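Local coordinates for hydrolase, haloacid dehalogenase-like family (Streptococcus pneumoniae, PDB 2FI1), which probably acts as a metal-dependent hydrolase of the haloacid dehalogenase-like family, its natural substrate not being established, at residues Y9-G14 with S88-D93; G15-N20 with T118-Y123; F54-F59 with N65-Y70. One frame throughout, in Å; residues are numbered along the deposited sequence.

Contact 1: residues Y9-G14 with S88-D93; sequences YIWDLG and SDLLED. With CA (calcium ion), chain B.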
loop_
_atom_site.group_PDB
_atom_site.type_symbol
_atom_site.label_atom_id
_atom_site.label_comp_id
_atom_site.label_asym_id
_atom_site.label_seq_id
_atom_site.Cartn_x
_atom_site.Cartn_y
_atom_site.Cartn_z
ATOM N N TYR A 9 -4.037 5.805 13.615
ATOM C CA TYR A 9 -3.146 5.090 12.728
ATOM C C TYR A 9 -3.393 5.618 11.322
ATOM O O TYR A 9 -4.505 5.503 10.813
ATOM C CB TYR A 9 -3.422 3.576 12.824
ATOM C CG TYR A 9 -3.091 3.035 14.197
ATOM C CD1 TYR A 9 -1.868 2.441 14.452
ATOM C CD2 TYR A 9 -3.976 3.184 15.262
ATOM C CE1 TYR A 9 -1.539 1.970 15.700
ATOM C CE2 TYR A 9 -3.646 2.725 16.529
ATOM C CZ TYR A 9 -2.427 2.117 16.734
ATOM O OH TYR A 9 -2.085 1.665 18.008
ATOM N N ILE A 10 -2.378 6.242 10.733
ATOM C CA ILE A 10 -2.489 6.780 9.392
ATOM C C ILE A 10 -1.708 5.856 8.468
ATOM O O ILE A 10 -0.476 5.803 8.520
ATOM C CB ILE A 10 -1.961 8.219 9.294
ATOM C CG1 ILE A 10 -2.716 9.143 10.254
ATOM C CG2 ILE A 10 -2.128 8.717 7.855
ATOM C CD1 ILE A 10 -2.200 10.573 10.251
ATOM N N TRP A 11 -2.440 5.152 7.619
ATOM C CA TRP A 11 -1.907 4.080 6.803
ATOM C C TRP A 11 -1.619 4.497 5.375
ATOM O O TRP A 11 -2.212 5.437 4.841
ATOM C CB TRP A 11 -2.912 2.930 6.739
ATOM C CG TRP A 11 -3.221 2.281 8.056
ATOM C CD1 TRP A 11 -4.269 2.559 8.882
ATOM C CD2 TRP A 11 -2.500 1.208 8.665
ATOM N NE1 TRP A 11 -4.238 1.737 9.972
ATOM C CE2 TRP A 11 -3.157 0.906 9.873
ATOM C CE3 TRP A 11 -1.356 0.482 8.315
ATOM C CZ2 TRP A 11 -2.724 -0.109 10.729
ATOM C CZ3 TRP A 11 -0.918 -0.520 9.178
ATOM C CH2 TRP A 11 -1.605 -0.800 10.370
ATOM N N ASP A 12 -0.710 3.736 4.805
ATOM C CA ASP A 12 -0.363 3.697 3.398
ATOM C C ASP A 12 -1.015 2.429 2.827
ATOM O O ASP A 12 -1.142 1.433 3.530
ATOM C CB ASP A 12 1.171 3.672 3.340
ATOM C CG ASP A 12 1.747 3.304 1.997
ATOM O OD1 ASP A 12 1.414 3.939 0.986
ATOM O OD2 ASP A 12 2.652 2.432 2.007
ATOM N N LEU A 13 -1.437 2.460 1.565
ATOM C CA LEU A 13 -2.105 1.322 0.952
ATOM C C LEU A 13 -1.073 0.384 0.317
ATOM O O LEU A 13 -0.708 -0.616 0.902
ATOM C CB LEU A 13 -3.152 1.796 -0.063
ATOM C CG LEU A 13 -4.001 0.699 -0.721
ATOM C CD1 LEU A 13 -4.802 -0.091 0.317
ATOM C CD2 LEU A 13 -4.924 1.319 -1.759
ATOM N N GLY A 14 -0.571 0.730 -0.862
ATOM C CA GLY A 14 0.353 -0.144 -1.577
ATOM C C GLY A 14 1.622 -0.380 -0.790
ATOM O O GLY A 14 2.261 0.571 -0.340
ATOM N N SER A 88 -6.386 -7.654 8.038
ATOM C CA SER A 88 -7.723 -7.402 8.582
ATOM C C SER A 88 -7.788 -7.683 10.089
ATOM O O SER A 88 -8.426 -6.931 10.835
ATOM C CB SER A 88 -8.788 -8.163 7.790
ATOM O OG SER A 88 -8.628 -9.546 7.887
ATOM N N ASP A 89 -7.074 -8.709 10.548
ATOM C CA ASP A 89 -7.019 -9.001 11.984
ATOM C C ASP A 89 -6.335 -7.891 12.783
ATOM O O ASP A 89 -6.706 -7.606 13.911
ATOM C CB ASP A 89 -6.280 -10.308 12.263
ATOM C CG ASP A 89 -7.089 -11.546 11.928
ATOM O OD1 ASP A 89 -8.341 -11.505 11.973
ATOM O OD2 ASP A 89 -6.454 -12.596 11.665
ATOM N N LEU A 90 -5.289 -7.280 12.217
ATOM C CA LEU A 90 -4.613 -6.195 12.916
ATOM C C LEU A 90 -5.505 -4.964 12.991
ATOM O O LEU A 90 -5.603 -4.327 14.035
ATOM C CB LEU A 90 -3.255 -5.864 12.277
ATOM C CG LEU A 90 -2.510 -4.692 12.925
ATOM C CD1 LEU A 90 -2.295 -4.927 14.411
ATOM C CD2 LEU A 90 -1.175 -4.443 12.240
ATOM N N LEU A 91 -6.151 -4.628 11.877
ATOM C CA LEU A 91 -7.083 -3.512 11.888
ATOM C C LEU A 91 -8.162 -3.721 12.966
ATOM O O LEU A 91 -8.506 -2.806 13.712
ATOM C CB LEU A 91 -7.711 -3.314 10.509
ATOM C CG LEU A 91 -6.734 -2.934 9.395
ATOM C CD1 LEU A 91 -7.474 -2.861 8.068
ATOM C CD2 LEU A 91 -6.015 -1.617 9.657
ATOM N N GLU A 92 -8.656 -4.953 13.065
ATOM C CA GLU A 92 -9.687 -5.263 14.060
ATOM C C GLU A 92 -9.180 -5.154 15.495
ATOM O O GLU A 92 -9.848 -4.570 16.347
ATOM C CB GLU A 92 -10.264 -6.649 13.815
ATOM C CG GLU A 92 -11.470 -7.000 14.692
ATOM C CD GLU A 92 -12.638 -6.030 14.555
ATOM O OE1 GLU A 92 -12.752 -5.312 13.534
ATOM O OE2 GLU A 92 -13.463 -5.970 15.492
ATOM N N ASP A 93 -7.984 -5.687 15.762
ATOM C CA ASP A 93 -7.452 -5.608 17.111
ATOM C C ASP A 93 -7.292 -4.154 17.547
ATOM O O ASP A 93 -7.546 -3.800 18.686
ATOM C CB ASP A 93 -6.110 -6.341 17.225
ATOM C CG ASP A 93 -6.243 -7.849 17.207
ATOM O OD1 ASP A 93 -7.326 -8.377 17.554
ATOM O OD2 ASP A 93 -5.259 -8.532 16.864
HETATM CA CA CA B . 3.440 2.532 -0.238
HETATM O O HOH W 1 4.832 1.435 -1.852
HETATM O O HOH W 2 4.540 4.628 0.025
HETATM O O HOH W 3 2.155 3.409 -1.968
#
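W11 of the central strand carries this contact alone, setting its indole against L90 and L91 of helix 87-96. All of the packing is apolar. L91 CD2 sits 3.4 Å above the plane of the W11 indole, displaced from the ring centre to the NE1-CZ2 side, and lies across NE1, CE2 and CZ2, each 3.8 Å away. L90 comes in differently: its CD2 lies near the ring plane, at the edge of the six-membered end, 4.1 Å from W11 CH2. With CG of W11 anti to the carbonyl carbon (chi1 -62°), the ring reaches out from the strand to the helix.

The polar link runs through a third residue. W11 NE1 is hydrogen-bonded to H101 ND1 on the adjoining strand, while H101 NE2 bonds to L91 O, so the imidazole bridges the two segments. That pattern is consistent with a neutral ring protonated at NE2.

Metal bonds begin one residue further on. D12 holds the calcium ion with both carboxylate oxygens, unequally: OD2 is 2.4 Å from calcium and OD1 2.8 Å. G14 O binds it at 2.3 Å, and three waters and D160 complete the shell. D12-L13-G14-G15-T16 matches the place of the HAD DxDxT motif, with glycine at the second aspartate position; there the metal is likewise bound by a backbone carbonyl.

The chemistry thus changes abruptly: the indole packs between strand and helix 87-96, with L184 of helix 181-188 also against it, and the next residue turns to the metal, consistent with a Rossmann-like core presenting its active site at the strand end.

Contact 2: residues G15-N20 with T118-Y123; sequences GTLLDN and TSIAAY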
loop_
_atom_site.group_PDB
_atom_site.type_symbol
_atom_site.label_atom_id
_atom_site.label_comp_id
_atom_site.label_asym_id
_atom_site.label_seq_id
_atom_site.Cartn_x
_atom_site.Cartn_y
_atom_site.Cartn_z
ATOM N N GLY A 15 1.994 -1.643 -0.622
ATOM C CA GLY A 15 3.224 -2.005 0.074
ATOM C C GLY A 15 3.126 -2.072 1.593
ATOM O O GLY A 15 4.092 -2.461 2.257
ATOM N N THR A 16 1.964 -1.711 2.143
ATOM C CA THR A 16 1.751 -1.708 3.590
ATOM C C THR A 16 0.507 -2.537 3.916
ATOM O O THR A 16 0.606 -3.577 4.560
ATOM C CB THR A 16 1.649 -0.268 4.113
ATOM O OG1 THR A 16 2.896 0.406 3.864
ATOM C CG2 THR A 16 1.362 -0.242 5.583
ATOM N N LEU A 17 -0.663 -2.097 3.463
ATOM C CA LEU A 17 -1.886 -2.898 3.622
ATOM C C LEU A 17 -2.133 -3.807 2.422
ATOM O O LEU A 17 -2.533 -4.956 2.579
ATOM C CB LEU A 17 -3.086 -1.985 3.828
ATOM C CG LEU A 17 -3.050 -1.138 5.095
ATOM C CD1 LEU A 17 -4.269 -0.274 5.120
ATOM C CD2 LEU A 17 -2.974 -1.999 6.347
ATOM N N LEU A 18 -1.901 -3.265 1.230
ATOM C CA LEU A 18 -2.157 -3.970 -0.029
ATOM C C LEU A 18 -0.850 -4.493 -0.603
ATOM O O LEU A 18 0.090 -3.722 -0.801
ATOM C CB LEU A 18 -2.802 -3.016 -1.026
ATOM C CG LEU A 18 -3.158 -3.598 -2.395
ATOM C CD1 LEU A 18 -4.362 -4.512 -2.281
ATOM C CD2 LEU A 18 -3.397 -2.468 -3.372
ATOM N N ASP A 19 -0.797 -5.803 -0.858
ATOM C CA ASP A 19 0.363 -6.419 -1.498
ATOM C C ASP A 19 0.194 -6.286 -3.018
ATOM O O ASP A 19 -0.066 -7.261 -3.730
ATOM C CB ASP A 19 0.482 -7.877 -1.054
ATOM C CG ASP A 19 1.826 -8.503 -1.399
ATOM O OD1 ASP A 19 2.623 -7.866 -2.118
ATOM O OD2 ASP A 19 2.063 -9.641 -0.936
ATOM N N ASN A 20 0.339 -5.061 -3.514
ATOM C CA ASN A 20 0.188 -4.824 -4.944
ATOM C C ASN A 20 1.266 -5.537 -5.750
ATOM O O ASN A 20 1.026 -5.907 -6.903
ATOM C CB ASN A 20 0.191 -3.331 -5.273
ATOM C CG ASN A 20 1.431 -2.636 -4.791
ATOM O OD1 ASN A 20 1.545 -2.310 -3.606
ATOM N ND2 ASN A 20 2.377 -2.387 -5.700
ATOM N N THR A 118 -11.406 -5.659 -0.976
ATOM C CA THR A 118 -10.656 -6.339 0.086
ATOM C C THR A 118 -11.358 -6.295 1.447
ATOM O O THR A 118 -10.810 -6.776 2.447
ATOM C CB THR A 118 -9.242 -5.751 0.229
ATOM O OG1 THR A 118 -9.332 -4.360 0.525
ATOM C CG2 THR A 118 -8.438 -5.950 -1.046
ATOM N N SER A 119 -12.562 -5.732 1.477
ATOM C CA SER A 119 -13.396 -5.697 2.683
ATOM C C SER A 119 -12.705 -5.042 3.875
ATOM O O SER A 119 -12.878 -5.477 5.016
ATOM C CB SER A 119 -13.882 -7.108 3.038
ATOM O OG SER A 119 -14.615 -7.645 1.952
ATOM N N ILE A 120 -11.944 -3.983 3.629
ATOM C CA ILE A 120 -11.421 -3.177 4.737
ATOM C C ILE A 120 -11.907 -1.721 4.736
ATOM O O ILE A 120 -11.512 -0.942 5.591
ATOM C CB ILE A 120 -9.880 -3.249 4.844
ATOM C CG1 ILE A 120 -9.204 -2.725 3.573
ATOM C CG2 ILE A 120 -9.451 -4.680 5.161
ATOM C CD1 ILE A 120 -7.703 -2.537 3.722
ATOM N N ALA A 121 -12.815 -1.365 3.827
ATOM C CA ALA A 121 -13.338 0.001 3.782
ATOM C C ALA A 121 -13.939 0.422 5.123
ATOM O O ALA A 121 -13.812 1.579 5.547
ATOM C CB ALA A 121 -14.375 0.143 2.676
ATOM N N ALA A 122 -14.586 -0.530 5.792
ATOM C CA ALA A 122 -15.263 -0.252 7.056
ATOM C C ALA A 122 -14.335 0.233 8.157
ATOM O O ALA A 122 -14.803 0.822 9.132
ATOM C CB ALA A 122 -16.023 -1.485 7.528
ATOM N N TYR A 123 -13.030 0.010 8.015
ATOM C CA TYR A 123 -12.095 0.405 9.059
ATOM C C TYR A 123 -11.750 1.885 9.090
ATOM O O TYR A 123 -11.312 2.379 10.121
ATOM C CB TYR A 123 -10.801 -0.418 8.987
ATOM C CG TYR A 123 -11.013 -1.796 9.541
ATOM C CD1 TYR A 123 -11.174 -1.976 10.909
ATOM C CD2 TYR A 123 -11.142 -2.906 8.709
ATOM C CE1 TYR A 123 -11.415 -3.229 11.431
ATOM C CE2 TYR A 123 -11.389 -4.173 9.239
ATOM C CZ TYR A 123 -11.529 -4.315 10.591
ATOM O OH TYR A 123 -11.792 -5.566 11.095
#
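L18 O takes two backbone bonds from its own segment: G15 N donates to it at 2.8 Å, and N20 N reaches it more weakly at 3.0 Å. The second closes an inverse gamma turn centred on D19, so the chain doubles tightly just as it leaves the DxDxT-like motif. D19 then serves as N-cap of helix 20-34, its OD1 making a weak bond to E22 N and another bond to Y45 OH.

The side chains of this turn, not its polar atoms, meet the loop 118-123. L17 CD1 and I120 CD1 touch methyl to methyl at 4.3 Å. I120 has CG1 flanked by both its backbone N and its carbonyl carbon (chi1 61°), and from there the extended branch runs toward L17. Beside this pair, L18 CD1 makes a looser approach to T118 CG2, 4.5 Å away. T118 turns its methyl to the leucine, while its OG1 bonds back to I114 O in helix 110-117. S119, at positive phi, ends that helix in a Schellman motif.

The wide, pi-type turn at 15-17 overlaps the end of the motif and is consistent with the HAD squiggle, followed by a flap-like stretch from which the cap departs; backbone bonds of L17 with F84 and D19 with I82 fit this. Hydrogen bonds stay within each segment or go elsewhere in the chain, and none crosses. Methyl packing alone joins the turn after strand 8-11 to the loop between helix 110-117 and strand 124-128, with W11 and V87 against L17 and L91 against I120.

Contact 3: residues F54-F59 with N65-Y70; sequences FAIETF and NFLEKY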
loop_
_atom_site.group_PDB
_atom_site.type_symbol
_atom_site.label_atom_id
_atom_site.label_comp_id
_atom_site.label_asym_id
_atom_site.label_seq_id
_atom_site.Cartn_x
_atom_site.Cartn_y
_atom_site.Cartn_z
ATOM N N PHE A 54 12.594 -1.489 -14.961
ATOM C CA PHE A 54 13.690 -2.406 -14.617
ATOM C C PHE A 54 13.277 -3.866 -14.830
ATOM O O PHE A 54 14.048 -4.663 -15.375
ATOM C CB PHE A 54 14.168 -2.212 -13.181
ATOM C CG PHE A 54 15.174 -3.246 -12.757
ATOM C CD1 PHE A 54 16.432 -3.275 -13.343
ATOM C CD2 PHE A 54 14.853 -4.196 -11.810
ATOM C CE1 PHE A 54 17.352 -4.238 -12.980
ATOM C CE2 PHE A 54 15.777 -5.157 -11.440
ATOM C CZ PHE A 54 17.023 -5.180 -12.036
ATOM N N ALA A 55 12.065 -4.210 -14.411
ATOM C CA ALA A 55 11.583 -5.571 -14.591
ATOM C C ALA A 55 11.487 -5.932 -16.074
ATOM O O ALA A 55 11.857 -7.032 -16.481
ATOM C CB ALA A 55 10.242 -5.761 -13.914
ATOM N N ILE A 56 10.973 -5.016 -16.889
ATOM C CA ILE A 56 10.852 -5.270 -18.328
ATOM C C ILE A 56 12.214 -5.346 -19.009
ATOM O O ILE A 56 12.449 -6.237 -19.813
ATOM C CB ILE A 56 9.936 -4.233 -19.010
ATOM C CG1 ILE A 56 8.494 -4.474 -18.543
ATOM C CG2 ILE A 56 10.045 -4.321 -20.537
ATOM C CD1 ILE A 56 7.501 -3.455 -19.027
ATOM N N GLU A 57 13.120 -4.438 -18.680
ATOM C CA GLU A 57 14.454 -4.506 -19.287
ATOM C C GLU A 57 15.185 -5.786 -18.880
ATOM O O GLU A 57 15.965 -6.335 -19.663
ATOM C CB GLU A 57 15.292 -3.278 -18.935
ATOM C CG GLU A 57 16.589 -3.126 -19.776
ATOM C CD GLU A 57 16.362 -2.983 -21.300
ATOM O OE1 GLU A 57 15.209 -2.796 -21.766
ATOM O OE2 GLU A 57 17.366 -3.051 -22.046
ATOM N N THR A 58 14.929 -6.264 -17.667
ATOM C CA THR A 58 15.594 -7.472 -17.157
ATOM C C THR A 58 15.035 -8.748 -17.781
ATOM O O THR A 58 15.804 -9.615 -18.228
ATOM C CB THR A 58 15.484 -7.543 -15.626
ATOM O OG1 THR A 58 16.171 -6.418 -15.071
ATOM C CG2 THR A 58 16.094 -8.816 -15.070
ATOM N N PHE A 59 13.710 -8.858 -17.838
ATOM C CA PHE A 59 13.055 -10.115 -18.183
ATOM C C PHE A 59 12.369 -10.126 -19.551
ATOM O O PHE A 59 12.121 -11.207 -20.090
ATOM C CB PHE A 59 12.020 -10.466 -17.107
ATOM C CG PHE A 59 12.613 -10.693 -15.750
ATOM C CD1 PHE A 59 13.541 -11.699 -15.543
ATOM C CD2 PHE A 59 12.237 -9.906 -14.673
ATOM C CE1 PHE A 59 14.088 -11.901 -14.296
ATOM C CE2 PHE A 59 12.784 -10.103 -13.424
ATOM C CZ PHE A 59 13.714 -11.103 -13.232
ATOM N N ASN A 65 4.697 -6.220 -27.639
ATOM C CA ASN A 65 3.404 -5.973 -26.972
ATOM C C ASN A 65 3.353 -6.431 -25.509
ATOM O O ASN A 65 2.263 -6.598 -24.960
ATOM C CB ASN A 65 2.238 -6.631 -27.730
ATOM C CG ASN A 65 2.199 -6.256 -29.204
ATOM O OD1 ASN A 65 2.419 -5.101 -29.569
ATOM N ND2 ASN A 65 1.908 -7.238 -30.058
ATOM N N PHE A 66 4.510 -6.638 -24.882
ATOM C CA PHE A 66 4.533 -7.221 -23.538
ATOM C C PHE A 66 3.825 -6.328 -22.528
ATOM O O PHE A 66 2.952 -6.794 -21.797
ATOM C CB PHE A 66 5.962 -7.486 -23.063
ATOM C CG PHE A 66 6.029 -8.045 -21.665
ATOM C CD1 PHE A 66 6.015 -9.415 -21.455
ATOM C CD2 PHE A 66 6.072 -7.199 -20.556
ATOM C CE1 PHE A 66 6.057 -9.934 -20.156
ATOM C CE2 PHE A 66 6.104 -7.714 -19.270
ATOM C CZ PHE A 66 6.097 -9.079 -19.072
ATOM N N LEU A 67 4.205 -5.053 -22.486
ATOM C CA LEU A 67 3.650 -4.135 -21.478
ATOM C C LEU A 67 2.135 -4.080 -21.558
ATOM O O LEU A 67 1.447 -4.160 -20.547
ATOM C CB LEU A 67 4.236 -2.724 -21.613
ATOM C CG LEU A 67 3.703 -1.697 -20.588
ATOM C CD1 LEU A 67 4.795 -0.798 -20.112
ATOM C CD2 LEU A 67 2.537 -0.877 -21.125
ATOM N N GLU A 68 1.612 -3.931 -22.767
ATOM C CA GLU A 68 0.178 -3.836 -22.954
ATOM C C GLU A 68 -0.545 -5.067 -22.421
ATOM O O GLU A 68 -1.556 -4.954 -21.728
ATOM C CB GLU A 68 -0.147 -3.635 -24.431
ATOM C CG GLU A 68 -1.531 -3.111 -24.643
ATOM C CD GLU A 68 -1.801 -2.683 -26.076
ATOM O OE1 GLU A 68 -0.864 -2.685 -26.911
ATOM O OE2 GLU A 68 -2.964 -2.332 -26.351
ATOM N N LYS A 69 -0.023 -6.246 -22.751
ATOM C CA LYS A 69 -0.615 -7.498 -22.304
ATOM C C LYS A 69 -0.450 -7.672 -20.798
ATOM O O LYS A 69 -1.366 -8.128 -20.121
ATOM C CB LYS A 69 0.016 -8.676 -23.039
ATOM C CG LYS A 69 -0.258 -8.700 -24.539
ATOM C CD LYS A 69 0.549 -9.797 -25.205
ATOM C CE LYS A 69 0.400 -9.768 -26.718
ATOM N NZ LYS A 69 -0.936 -10.254 -27.158
ATOM N N TYR A 70 0.714 -7.288 -20.282
ATOM C CA TYR A 70 0.954 -7.314 -18.836
ATOM C C TYR A 70 -0.065 -6.453 -18.080
ATOM O O TYR A 70 -0.634 -6.901 -17.080
ATOM C CB TYR A 70 2.392 -6.876 -18.536
ATOM C CG TYR A 70 2.644 -6.484 -17.096
ATOM C CD1 TYR A 70 2.353 -7.363 -16.055
ATOM C CD2 TYR A 70 3.142 -5.224 -16.778
ATOM C CE1 TYR A 70 2.560 -6.996 -14.743
ATOM C CE2 TYR A 70 3.364 -4.859 -15.466
ATOM C CZ TYR A 70 3.079 -5.753 -14.456
ATOM O OH TYR A 70 3.295 -5.382 -13.145
#
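Chi1 of -69° sets I56 CG1 anti to the carbonyl carbon, and an extended second torsion carries CD1 outward from helix 52-59 toward helix 66-77. On the other side F66 uses a different staggered position, CG lying anti to the backbone N (178°), and this brings the CD2-CE2 side of its ring to the isoleucine. L67 has its CG placed likewise, which lets CD1 reach the end of the I56 branch.

I56 is the one residue of 54-59 that meets both partners. CG1 approaches the F66 ring obliquely, 4.1 Å from CE2 and 4.2 Å from CD2. CD1, further out, meets L67 CD1 at 3.9 Å, the two side chains crossing at about a right angle. I56 and L67 are also the residues whose backbones approach most nearly, CA to CA 7.9 Å. No hydrogen bond passes between the two segments, so the contact is hydrophobic, buried at F66 and open to solvent at L67. Their backbone bonds run along each helix instead, as from F59 N to A55 O and from Y70 N to F66 O.

These consecutive helices, joined by loop 60-65, meet at a steep angle in the helical part of the chain that is consistent with a HAD cap. F66 also meets F28 of helix 20-34 edge-to-face, as does Y70, and F66 further touches T31 and L32 of that helix. A55 touches F28 and L48, and Y70 also reaches L48, so helices 20-34 and 41-50 back the pair, well away from the parallel sheet and its strands.

Leaving the N terminus, the chain runs through strand 8-11 and the turn of helix 13-17, giving the first halves of contacts 1 and 2. It then enters a long, all-helical excursion, where contact 3 closes a short loop between helices 52-59 and 66-77. Back at the core, helix 87-96 closes contact 1; after strand 100-104 and helix 110-117, the loop 118-123 closes contact 2. Contacts 1 and 2 cross along the chain and touch in space, W11 packing on L17 and E92 bonding to Y123. Contact 3 is nested within both, its centre about 32 Å from that of contact 1, in the probable cap.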